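Local coordinates for protein beta-L-arabinobiosidase (Bacteroides thetaiotaomicron, PDB 5MQR) that probably hydrolyses glycosidic bonds in complex plant pectin, as a multidomain gut bacterial glycosidase that combines a beta-propeller with a six-hairpin-type glycoside hydrolase domain, at residues Asn410-Ser422 against Tyr602-Lys614. Residues are numbered along the deposited sequence; the frame is centred on the assembly and turned at random.
Sequences NASAHADDDFSKS and YRIANVKTSSTDK
Thr609 OG1 is gripped twice by the antiparallel 414-415 segment: His414 ND1 meets it at 2.7 Å, near the plane of the imidazole, where either partner could be the donor, and Ala415 N donates to it at 3.1 Å. That hydroxyl lies between its own backbone N and carbonyl carbon (chi1 71°), the rotamer that brings it to both nitrogens. Thr609 N returns a bond to Ala415 O, and farther along Asp417 N gives another to Val607 O (2.9 Å). Asp416 and Lys608 form an antiparallel non-hydrogen-bonded pair, their side chains alongside each other; the lysine bends at its last torsion (chi4 -73°), and NZ makes a long salt bridge to Asp416 OD1 (3.3 Å), from the syn side but tilted 27° out of the carboxylate plane. Asp417 turns to the other face with Val607, its OD2 taken by Arg463 and Trp431. One water joins Asp418 OD1 to Asn606 OD1, another Phe419 N to Asn606 N. The imidazole also packs a face on Ser610 CA in a CH-pi contact. An alanine at His414 removes the ring, and the Thr609 hydroxyl would probably be less firmly fixed, with a gap opening over Ser610. Phe419 CZ touches Val607 CG2 at 3.9 Å. Strand 416-417 is only weakly bonded to 600-610, so the Thr609 hydroxyl, holding the residues just before it, probably adds much of the fixing at this edge of the sheet.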
loop_
_atom_site.group_PDB
_atom_site.type_symbol
_atom_site.label_atom_id
_atom_site.label_comp_id
_atom_site.label_asym_id
_atom_site.label_seq_id
_atom_site.Cartn_x
_atom_site.Cartn_y
_atom_site.Cartn_z
ATOM N N ASN A 410 0.020 -6.485 -2.598
ATOM C CA ASN A 410 -1.107 -6.466 -3.527
ATOM C C ASN A 410 -0.951 -5.383 -4.542
ATOM O O ASN A 410 -0.276 -4.402 -4.305
ATOM C CB ASN A 410 -2.411 -6.237 -2.783
ATOM C CG ASN A 410 -2.650 -7.272 -1.720
ATOM O OD1 ASN A 410 -2.440 -8.471 -1.912
ATOM N ND2 ASN A 410 -3.079 -6.808 -0.577
ATOM N N ALA A 411 -1.590 -5.570 -5.681
ATOM C CA ALA A 411 -1.604 -4.569 -6.711
ATOM C C ALA A 411 -2.688 -3.553 -6.318
ATOM O O ALA A 411 -3.778 -3.952 -5.895
ATOM C CB ALA A 411 -1.919 -5.207 -8.044
ATOM N N SER A 412 -2.382 -2.268 -6.440
ATOM C CA SER A 412 -3.307 -1.205 -6.079
ATOM C C SER A 412 -4.110 -0.682 -7.281
ATOM O O SER A 412 -5.025 0.123 -7.114
ATOM C CB SER A 412 -2.547 -0.059 -5.411
ATOM O OG SER A 412 -1.775 0.673 -6.326
ATOM N N ALA A 413 -3.751 -1.134 -8.476
ATOM C CA ALA A 413 -4.437 -0.781 -9.684
ATOM C C ALA A 413 -4.467 -1.957 -10.653
ATOM O O ALA A 413 -3.551 -2.776 -10.690
ATOM C CB ALA A 413 -3.736 0.382 -10.344
ATOM N N HIS A 414 -5.522 -1.971 -11.461
ATOM C CA HIS A 414 -5.664 -2.888 -12.566
ATOM C C HIS A 414 -4.638 -2.611 -13.650
ATOM O O HIS A 414 -4.040 -1.539 -13.716
ATOM C CB HIS A 414 -7.081 -2.821 -13.147
ATOM C CG HIS A 414 -8.056 -3.624 -12.360
ATOM N ND1 HIS A 414 -8.224 -4.978 -12.555
ATOM C CD2 HIS A 414 -8.843 -3.294 -11.308
ATOM C CE1 HIS A 414 -9.095 -5.442 -11.679
ATOM N NE2 HIS A 414 -9.477 -4.440 -10.906
ATOM N N ALA A 415 -4.467 -3.607 -14.504
ATOM C CA ALA A 415 -3.524 -3.564 -15.588
ATOM C C ALA A 415 -4.059 -2.686 -16.706
ATOM O O ALA A 415 -5.237 -2.732 -17.060
ATOM C CB ALA A 415 -3.270 -4.971 -16.120
ATOM N N ASP A 416 -3.155 -1.899 -17.268
ATOM C CA ASP A 416 -3.395 -1.229 -18.525
ATOM C C ASP A 416 -2.013 -0.925 -19.097
ATOM O O ASP A 416 -1.503 0.176 -18.953
ATOM C CB ASP A 416 -4.260 0.034 -18.312
ATOM C CG ASP A 416 -4.660 0.681 -19.610
ATOM O OD1 ASP A 416 -4.513 0.066 -20.694
ATOM O OD2 ASP A 416 -5.125 1.825 -19.545
ATOM N N ASP A 417 -1.423 -1.933 -19.730
ATOM C CA ASP A 417 0.001 -2.010 -19.938
ATOM C C ASP A 417 0.288 -1.926 -21.416
ATOM O O ASP A 417 -0.271 -2.678 -22.216
ATOM C CB ASP A 417 0.555 -3.331 -19.397
ATOM C CG ASP A 417 0.263 -3.548 -17.901
ATOM O OD1 ASP A 417 -0.214 -2.644 -17.176
ATOM O OD2 ASP A 417 0.520 -4.682 -17.449
ATOM N N ASP A 418 1.150 -0.981 -21.764
ATOM C CA ASP A 418 1.664 -0.807 -23.109
ATOM C C ASP A 418 3.170 -1.050 -23.004
ATOM O O ASP A 418 3.898 -0.221 -22.471
ATOM C CB ASP A 418 1.312 0.608 -23.576
ATOM C CG ASP A 418 1.833 0.946 -24.967
ATOM O OD1 ASP A 418 2.507 0.097 -25.584
ATOM O OD2 ASP A 418 1.572 2.101 -25.422
ATOM N N PHE A 419 3.619 -2.197 -23.508
ATOM C CA PHE A 419 5.021 -2.619 -23.344
ATOM C C PHE A 419 6.019 -1.792 -24.164
ATOM O O PHE A 419 7.198 -1.785 -23.845
ATOM C CB PHE A 419 5.193 -4.105 -23.647
ATOM C CG PHE A 419 4.360 -4.996 -22.774
ATOM C CD1 PHE A 419 4.529 -4.992 -21.392
ATOM C CD2 PHE A 419 3.392 -5.837 -23.332
ATOM C CE1 PHE A 419 3.742 -5.796 -20.580
ATOM C CE2 PHE A 419 2.608 -6.642 -22.524
ATOM C CZ PHE A 419 2.787 -6.626 -21.144
ATOM N N SER A 420 5.537 -1.084 -25.191
ATOM C CA SER A 420 6.373 -0.182 -26.010
ATOM C C SER A 420 6.891 0.986 -25.178
ATOM O O SER A 420 7.898 1.589 -25.515
ATOM C CB SER A 420 5.602 0.346 -27.238
ATOM O OG SER A 420 4.576 1.241 -26.857
ATOM N N LYS A 421 6.211 1.285 -24.082
ATOM C CA LYS A 421 6.681 2.306 -23.152
ATOM C C LYS A 421 7.860 1.861 -22.283
ATOM O O LYS A 421 8.401 2.682 -21.536
ATOM C CB LYS A 421 5.524 2.791 -22.261
ATOM C CG LYS A 421 4.450 3.565 -23.019
ATOM C CD LYS A 421 3.439 4.139 -22.024
ATOM C CE LYS A 421 2.261 4.845 -22.700
ATOM N NZ LYS A 421 1.176 5.034 -21.689
ATOM N N SER A 422 8.244 0.584 -22.354
ATOM C CA SER A 422 9.351 0.054 -21.560
ATOM C C SER A 422 10.479 -0.336 -22.480
ATOM O O SER A 422 10.257 -1.012 -23.481
ATOM C CB SER A 422 8.878 -1.144 -20.758
ATOM O OG SER A 422 7.910 -0.731 -19.811
ATOM N N TYR A 602 5.909 -17.025 -27.919
ATOM C CA TYR A 602 4.597 -16.376 -27.758
ATOM C C TYR A 602 4.798 -14.913 -27.430
ATOM O O TYR A 602 5.768 -14.540 -26.775
ATOM C CB TYR A 602 3.788 -17.052 -26.653
ATOM C CG TYR A 602 3.651 -18.531 -26.883
ATOM C CD1 TYR A 602 2.659 -19.037 -27.717
ATOM C CD2 TYR A 602 4.568 -19.431 -26.325
ATOM C CE1 TYR A 602 2.551 -20.405 -27.962
ATOM C CE2 TYR A 602 4.473 -20.795 -26.582
ATOM C CZ TYR A 602 3.458 -21.274 -27.383
ATOM O OH TYR A 602 3.363 -22.618 -27.611
ATOM N N ARG A 603 3.871 -14.086 -27.881
ATOM C CA ARG A 603 3.926 -12.663 -27.632
ATOM C C ARG A 603 2.584 -12.129 -27.103
ATOM O O ARG A 603 1.523 -12.509 -27.604
ATOM C CB ARG A 603 4.261 -11.960 -28.918
ATOM C CG ARG A 603 5.674 -12.185 -29.391
ATOM C CD ARG A 603 5.811 -11.583 -30.767
ATOM N NE ARG A 603 7.167 -11.654 -31.269
ATOM C CZ ARG A 603 7.749 -12.743 -31.754
ATOM N NH1 ARG A 603 7.121 -13.911 -31.782
ATOM N NH2 ARG A 603 8.991 -12.666 -32.200
ATOM N N ILE A 604 2.630 -11.248 -26.103
ATOM C CA ILE A 604 1.419 -10.556 -25.649
ATOM C C ILE A 604 1.635 -9.049 -25.645
ATOM O O ILE A 604 2.757 -8.571 -25.544
ATOM C CB ILE A 604 0.891 -11.072 -24.287
ATOM C CG1 ILE A 604 1.941 -10.915 -23.189
ATOM C CG2 ILE A 604 0.492 -12.539 -24.408
ATOM C CD1 ILE A 604 1.439 -11.260 -21.796
ATOM N N ALA A 605 0.533 -8.327 -25.802
ATOM C CA ALA A 605 0.534 -6.881 -25.822
ATOM C C ALA A 605 -0.785 -6.318 -25.293
ATOM O O ALA A 605 -1.819 -6.973 -25.354
ATOM C CB ALA A 605 0.764 -6.384 -27.246
ATOM N N ASN A 606 -0.730 -5.083 -24.803
ATOM C CA ASN A 606 -1.923 -4.305 -24.454
ATOM C C ASN A 606 -2.770 -5.037 -23.413
ATOM O O ASN A 606 -3.967 -5.258 -23.604
ATOM C CB ASN A 606 -2.743 -3.975 -25.705
ATOM C CG ASN A 606 -1.947 -3.197 -26.724
ATOM O OD1 ASN A 606 -1.357 -2.167 -26.412
ATOM N ND2 ASN A 606 -1.929 -3.683 -27.942
ATOM N N VAL A 607 -2.127 -5.422 -22.319
ATOM C CA VAL A 607 -2.775 -6.215 -21.316
ATOM C C VAL A 607 -3.601 -5.242 -20.475
ATOM O O VAL A 607 -3.033 -4.327 -19.883
ATOM C CB VAL A 607 -1.739 -6.944 -20.445
ATOM C CG1 VAL A 607 -2.438 -7.727 -19.350
ATOM C CG2 VAL A 607 -0.870 -7.851 -21.300
ATOM N N LYS A 608 -4.926 -5.435 -20.450
ATOM C CA LYS A 608 -5.858 -4.681 -19.592
ATOM C C LYS A 608 -6.691 -5.589 -18.700
ATOM O O LYS A 608 -7.205 -6.615 -19.142
ATOM C CB LYS A 608 -6.872 -3.878 -20.408
ATOM C CG LYS A 608 -6.298 -2.913 -21.415
ATOM C CD LYS A 608 -7.453 -2.231 -22.162
ATOM C CE LYS A 608 -7.045 -1.713 -23.542
ATOM N NZ LYS A 608 -6.179 -0.496 -23.436
ATOM N N THR A 609 -6.884 -5.161 -17.461
ATOM C CA THR A 609 -7.867 -5.771 -16.600
ATOM C C THR A 609 -8.801 -4.694 -16.053
ATOM O O THR A 609 -8.458 -3.502 -15.990
ATOM C CB THR A 609 -7.237 -6.636 -15.483
ATOM O OG1 THR A 609 -6.592 -5.817 -14.507
ATOM C CG2 THR A 609 -6.220 -7.622 -16.068
ATOM N N SER A 610 -10.008 -5.132 -15.697
ATOM C CA SER A 610 -10.966 -4.275 -14.994
ATOM C C SER A 610 -11.941 -5.142 -14.230
ATOM O O SER A 610 -12.082 -6.356 -14.502
ATOM C CB SER A 610 -11.723 -3.376 -15.977
ATOM O OG SER A 610 -12.484 -4.166 -16.857
ATOM N N SER A 611 -12.602 -4.503 -13.275
ATOM C CA SER A 611 -13.609 -5.128 -12.462
ATOM C C SER A 611 -14.830 -4.230 -12.304
ATOM O O SER A 611 -14.695 -3.023 -12.104
ATOM C CB SER A 611 -13.048 -5.433 -11.072
ATOM O OG SER A 611 -14.050 -6.093 -10.301
ATOM N N THR A 612 -16.008 -4.844 -12.368
ATOM C CA THR A 612 -17.270 -4.170 -12.037
ATOM C C THR A 612 -17.680 -4.370 -10.563
ATOM O O THR A 612 -18.808 -4.038 -10.210
ATOM C CB THR A 612 -18.419 -4.627 -12.968
ATOM O OG1 THR A 612 -18.488 -6.053 -12.970
ATOM C CG2 THR A 612 -18.198 -4.106 -14.408
ATOM N N ASP A 613 -16.783 -4.893 -9.712
ATOM C CA ASP A 613 -17.066 -5.032 -8.297
ATOM C C ASP A 613 -17.436 -3.640 -7.775
ATOM O O ASP A 613 -16.823 -2.630 -8.169
ATOM C CB ASP A 613 -15.862 -5.556 -7.483
ATOM C CG ASP A 613 -15.511 -7.031 -7.764
ATOM O OD1 ASP A 613 -16.232 -7.719 -8.506
ATOM O OD2 ASP A 613 -14.473 -7.505 -7.243
ATOM N N LYS A 614 -18.413 -3.592 -6.883
ATOM C CA LYS A 614 -18.897 -2.329 -6.340
ATOM C C LYS A 614 -17.805 -1.467 -5.699
ATOM O O LYS A 614 -17.818 -0.258 -5.850
ATOM C CB LYS A 614 -20.078 -2.587 -5.406
ATOM C CG LYS A 614 -21.312 -2.930 -6.217
ATOM C CD LYS A 614 -22.420 -3.600 -5.425
ATOM C CE LYS A 614 -23.572 -3.958 -6.380
ATOM N NZ LYS A 614 -24.807 -4.319 -5.622
HETATM O O HOH W 1 1.185 -1.611 -27.178
HETATM O O HOH W 2 1.840 -3.569 -25.354
#